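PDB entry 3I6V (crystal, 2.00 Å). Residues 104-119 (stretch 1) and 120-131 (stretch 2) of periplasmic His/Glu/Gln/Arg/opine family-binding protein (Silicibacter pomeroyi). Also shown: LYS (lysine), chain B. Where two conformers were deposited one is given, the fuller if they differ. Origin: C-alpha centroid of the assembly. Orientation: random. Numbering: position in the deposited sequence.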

# COMPACT_ATOMS: atom_id res chain seq x y z
N ASP A 104 9.46 -10.03 -21.40
CA ASP A 104 10.56 -10.68 -20.72
C ASP A 104 10.62 -10.27 -19.23
O ASP A 104 11.19 -9.22 -18.87
CB ASP A 104 11.87 -10.34 -21.44
CG ASP A 104 13.07 -10.97 -20.79
OD1 ASP A 104 12.92 -11.90 -19.96
OD2 ASP A 104 14.19 -10.51 -21.09
N LEU A 105 10.08 -11.13 -18.37
CA LEU A 105 10.07 -10.91 -16.92
C LEU A 105 11.44 -11.04 -16.26
O LEU A 105 11.57 -10.83 -15.06
CB LEU A 105 9.07 -11.85 -16.23
CG LEU A 105 7.63 -11.84 -16.74
CD1 LEU A 105 6.71 -12.62 -15.80
CD2 LEU A 105 7.12 -10.39 -16.98
N SER A 106 12.46 -11.42 -17.03
CA SER A 106 13.81 -11.44 -16.52
C SER A 106 14.59 -10.27 -17.10
O SER A 106 15.78 -10.13 -16.90
CB SER A 106 14.50 -12.79 -16.82
OG SER A 106 13.91 -13.83 -16.06
N GLY A 107 13.89 -9.39 -17.82
CA GLY A 107 14.53 -8.18 -18.36
C GLY A 107 14.54 -7.05 -17.34
O GLY A 107 14.96 -7.24 -16.16
N ILE A 108 14.10 -5.87 -17.78
CA ILE A 108 14.07 -4.68 -16.93
C ILE A 108 12.71 -4.60 -16.26
O ILE A 108 11.68 -4.47 -16.94
CB ILE A 108 14.37 -3.39 -17.73
CG1 ILE A 108 15.85 -3.39 -18.17
CG2 ILE A 108 14.07 -2.18 -16.88
CD1 ILE A 108 16.14 -2.51 -19.38
N VAL A 109 12.70 -4.72 -14.93
CA VAL A 109 11.43 -4.70 -14.21
C VAL A 109 11.38 -3.46 -13.31
O VAL A 109 12.29 -3.19 -12.55
CB VAL A 109 11.12 -6.03 -13.46
CG1 VAL A 109 9.75 -5.97 -12.78
CG2 VAL A 109 11.11 -7.22 -14.43
N ALA A 110 10.33 -2.66 -13.51
CA ALA A 110 10.10 -1.47 -12.72
C ALA A 110 9.43 -1.86 -11.38
O ALA A 110 8.56 -2.72 -11.34
CB ALA A 110 9.18 -0.48 -13.47
N ALA A 111 9.84 -1.20 -10.31
CA ALA A 111 9.16 -1.35 -9.01
C ALA A 111 9.33 -0.05 -8.26
O ALA A 111 10.33 0.66 -8.43
CB ALA A 111 9.76 -2.52 -8.19
N GLN A 112 8.36 0.25 -7.42
CA GLN A 112 8.52 1.39 -6.52
C GLN A 112 9.65 1.20 -5.52
O GLN A 112 9.80 0.12 -4.92
CB GLN A 112 7.19 1.71 -5.81
CG GLN A 112 7.29 2.96 -4.88
CD GLN A 112 5.95 3.42 -4.36
OE1 GLN A 112 5.01 2.64 -4.25
NE2 GLN A 112 5.84 4.69 -4.04
N THR A 113 10.41 2.28 -5.30
CA THR A 113 11.49 2.28 -4.32
C THR A 113 10.99 1.92 -2.92
O THR A 113 9.86 2.23 -2.58
CB THR A 113 12.16 3.69 -4.22
OG1 THR A 113 12.54 4.12 -5.53
CG2 THR A 113 13.39 3.60 -3.44
N ALA A 114 11.84 1.28 -2.13
CA ALA A 114 11.52 0.96 -0.72
C ALA A 114 10.25 0.12 -0.55
O ALA A 114 9.47 0.38 0.37
CB ALA A 114 11.43 2.28 0.16
N THR A 115 10.03 -0.86 -1.43
CA THR A 115 8.88 -1.75 -1.28
C THR A 115 9.33 -3.22 -1.26
O THR A 115 10.45 -3.56 -1.66
CB THR A 115 7.86 -1.61 -2.45
OG1 THR A 115 8.51 -1.90 -3.68
CG2 THR A 115 7.21 -0.18 -2.49
N ILE A 116 8.43 -4.10 -0.83
CA ILE A 116 8.75 -5.53 -0.83
C ILE A 116 8.90 -6.00 -2.27
O ILE A 116 9.68 -6.92 -2.55
CB ILE A 116 7.70 -6.34 -0.05
CG1 ILE A 116 6.31 -6.21 -0.69
CG2 ILE A 116 7.67 -5.86 1.41
CD1 ILE A 116 5.18 -6.81 0.12
N GLN A 117 8.18 -5.33 -3.18
CA GLN A 117 8.25 -5.69 -4.62
C GLN A 117 9.61 -5.37 -5.18
O GLN A 117 10.23 -6.20 -5.86
CB GLN A 117 7.11 -5.04 -5.43
CG GLN A 117 5.73 -5.70 -5.17
CD GLN A 117 5.06 -5.14 -3.92
OE1 GLN A 117 5.55 -4.16 -3.34
NE2 GLN A 117 3.93 -5.75 -3.50
N ALA A 118 10.12 -4.17 -4.87
CA ALA A 118 11.50 -3.86 -5.24
C ALA A 118 12.49 -4.87 -4.62
O ALA A 118 13.40 -5.30 -5.30
CB ALA A 118 11.88 -2.43 -4.81
N GLY A 119 12.33 -5.21 -3.36
CA GLY A 119 13.22 -6.23 -2.72
C GLY A 119 13.22 -7.58 -3.45
O GLY A 119 14.27 -8.19 -3.66
N TYR A 120 12.04 -8.03 -3.86
CA TYR A 120 11.86 -9.31 -4.55
C TYR A 120 12.54 -9.26 -5.90
O TYR A 120 13.25 -10.20 -6.28
CB TYR A 120 10.36 -9.60 -4.71
CG TYR A 120 10.05 -10.87 -5.49
CD1 TYR A 120 9.85 -12.08 -4.84
CD2 TYR A 120 9.92 -10.84 -6.88
CE1 TYR A 120 9.54 -13.26 -5.56
CE2 TYR A 120 9.61 -12.00 -7.62
CZ TYR A 120 9.43 -13.21 -6.96
OH TYR A 120 9.12 -14.35 -7.70
N ILE A 121 12.35 -8.16 -6.63
CA ILE A 121 13.02 -8.04 -7.93
C ILE A 121 14.54 -7.93 -7.79
O ILE A 121 15.27 -8.53 -8.60
CB ILE A 121 12.46 -6.87 -8.77
CG1 ILE A 121 10.96 -7.10 -9.04
CG2 ILE A 121 13.29 -6.69 -10.06
CD1 ILE A 121 10.61 -8.41 -9.85
N ALA A 122 15.01 -7.21 -6.77
CA ALA A 122 16.46 -7.03 -6.59
C ALA A 122 17.13 -8.38 -6.30
O ALA A 122 18.25 -8.60 -6.75
CB ALA A 122 16.79 -6.05 -5.45
N GLU A 123 16.45 -9.25 -5.54
CA GLU A 123 16.97 -10.61 -5.26
C GLU A 123 16.88 -11.53 -6.51
O GLU A 123 17.67 -12.48 -6.65
CB GLU A 123 16.26 -11.25 -4.06
CG GLU A 123 16.72 -12.73 -3.81
CD GLU A 123 16.09 -13.38 -2.57
OE1 GLU A 123 15.77 -12.61 -1.60
OE2 GLU A 123 15.96 -14.66 -2.58
N SER A 124 15.93 -11.24 -7.40
CA SER A 124 15.69 -12.06 -8.61
C SER A 124 16.76 -11.81 -9.66
O SER A 124 17.58 -10.91 -9.52
CB SER A 124 14.32 -11.74 -9.23
OG SER A 124 14.43 -10.55 -10.01
N GLY A 125 16.74 -12.61 -10.72
CA GLY A 125 17.63 -12.36 -11.86
C GLY A 125 17.28 -11.12 -12.70
O GLY A 125 18.16 -10.55 -13.38
N ALA A 126 16.02 -10.68 -12.65
CA ALA A 126 15.61 -9.47 -13.40
C ALA A 126 16.51 -8.30 -13.06
O ALA A 126 17.18 -8.31 -12.03
CB ALA A 126 14.14 -9.14 -13.14
N THR A 127 16.58 -7.30 -13.95
CA THR A 127 17.24 -6.04 -13.66
C THR A 127 16.20 -5.08 -13.05
O THR A 127 15.16 -4.81 -13.65
CB THR A 127 17.86 -5.46 -14.94
OG1 THR A 127 18.94 -6.30 -15.34
CG2 THR A 127 18.41 -4.04 -14.73
N LEU A 128 16.48 -4.60 -11.84
CA LEU A 128 15.55 -3.72 -11.12
C LEU A 128 15.76 -2.26 -11.51
O LEU A 128 16.86 -1.77 -11.42
CB LEU A 128 15.75 -3.86 -9.61
CG LEU A 128 15.04 -2.84 -8.70
CD1 LEU A 128 13.55 -2.90 -8.83
CD2 LEU A 128 15.48 -2.99 -7.22
N VAL A 129 14.70 -1.56 -11.89
CA VAL A 129 14.74 -0.10 -11.86
C VAL A 129 13.66 0.44 -10.89
O VAL A 129 12.47 0.09 -10.98
CB VAL A 129 14.67 0.54 -13.30
CG1 VAL A 129 13.43 0.07 -14.06
CG2 VAL A 129 14.73 2.08 -13.24
N GLU A 130 14.11 1.29 -9.97
CA GLU A 130 13.23 1.84 -8.92
C GLU A 130 12.70 3.23 -9.26
O GLU A 130 13.45 4.05 -9.76
CB GLU A 130 14.02 1.93 -7.62
CG GLU A 130 14.31 0.55 -7.07
CD GLU A 130 15.03 0.59 -5.73
OE1 GLU A 130 14.35 0.49 -4.69
OE2 GLU A 130 16.27 0.67 -5.71
N PHE A 131 11.43 3.47 -8.96
CA PHE A 131 10.78 4.77 -9.16
C PHE A 131 10.14 5.24 -7.86
O PHE A 131 9.64 4.43 -7.07
CB PHE A 131 9.69 4.66 -10.25
CG PHE A 131 10.25 4.32 -11.59
CD1 PHE A 131 10.40 2.98 -11.97
CD2 PHE A 131 10.74 5.33 -12.41
CE1 PHE A 131 10.98 2.64 -13.19
CE2 PHE A 131 11.33 5.00 -13.65
CZ PHE A 131 11.44 3.66 -14.03
N LYS B . 2.63 -3.32 0.25
CA LYS B . 3.92 -3.09 -0.46
C LYS B . 5.02 -2.71 0.52
O LYS B . 4.71 -2.49 1.70
CB LYS B . 3.76 -1.98 -1.53
CG LYS B . 3.49 -0.58 -0.98
CD LYS B . 3.27 0.43 -2.16
CE LYS B . 3.07 1.91 -1.67
NZ LYS B . 2.75 2.83 -2.88
OXT LYS B . 6.22 -2.60 0.13

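The apolar centre lies on the sheet face bearing Val109, Ala111 and Leu128, where helix and sheet meet. Val109 (chi1 t) touches two different neighbours: its CG1 lies 3.9 Å from Ile121 CD1 on the helix, and its CG2 lies 3.8 Å from Ala126 CB, just before the second strand. Leu128 reaches both first strand and helix: its CD1 lies 3.9 Å from Ala111 CB, and CD1 and CD2 are each 4.4 Å from Ala118 CB, so the end of the side chain sits between the two. On the other face, Ile108 CG2 packs 3.7 Å from Val129 CG1, while Ala110 CB sits 4.3 Å from Val129 CG1 and 3.6 Å from Phe131 CE1; Ala110 CB approaches the Phe131 ring obliquely.

Between these faces runs the backbone ladder. The two stretches form a strand-helix-strand unit, in which the helix entered at Ile116 carries the chain from strand 108-112 back to a parallel partner, strand 127-131. Because the strands are parallel, the bonds of one residue go to two partners that flank its registered neighbour. Val109, level with Leu128, donates from N to Thr127 O (2.8 Å) and accepts at O from Val129 N (3.0 Å); Ala111, level with Glu130, donates from N to Val129 O (3.0 Å) and accepts at O from Phe131 N (3.1 Å). Thr127 N to Gly107 O (2.7 Å) and Thr113 N to Phe131 O (2.9 Å) extend the ladder at its two ends. CA-H...O contacts supplement it, among them Glu130 CA to Ala111 O at 3.2 Å. The strand axes nevertheless cross at -34°, the twist usual in such sheets.

The helix passes unbroken through the junction of the stretches: Tyr120 N bonds to Ile116 O (2.9 Å), Ile121 N to Gln117 O (3.0 Å), Ala122 N to Ala118 O (2.9 Å) and Glu123 N to Gly119 O (3.1 Å). Thr115 caps its start, OG1 accepting from Ala118 N at 3.0 Å and donating to Gln112 O at 2.7 Å, which ties the strand end to the helix. Past the helix, Ser124 OG donates to Ile121 O (2.6 Å).

At the polar edge, Thr113 OG1 adds a weak bond to Phe131 O (3.3 Å) and lies 3.4 Å from Glu130 CB. The strand-to-helix connection also meets the bound lysine: Gln112 OE1 accepts from LYS NZ at 2.6 Å, and Ile116 N donates to LYS OXT at 2.8 Å, so the two ends of the ligand are held by this short segment.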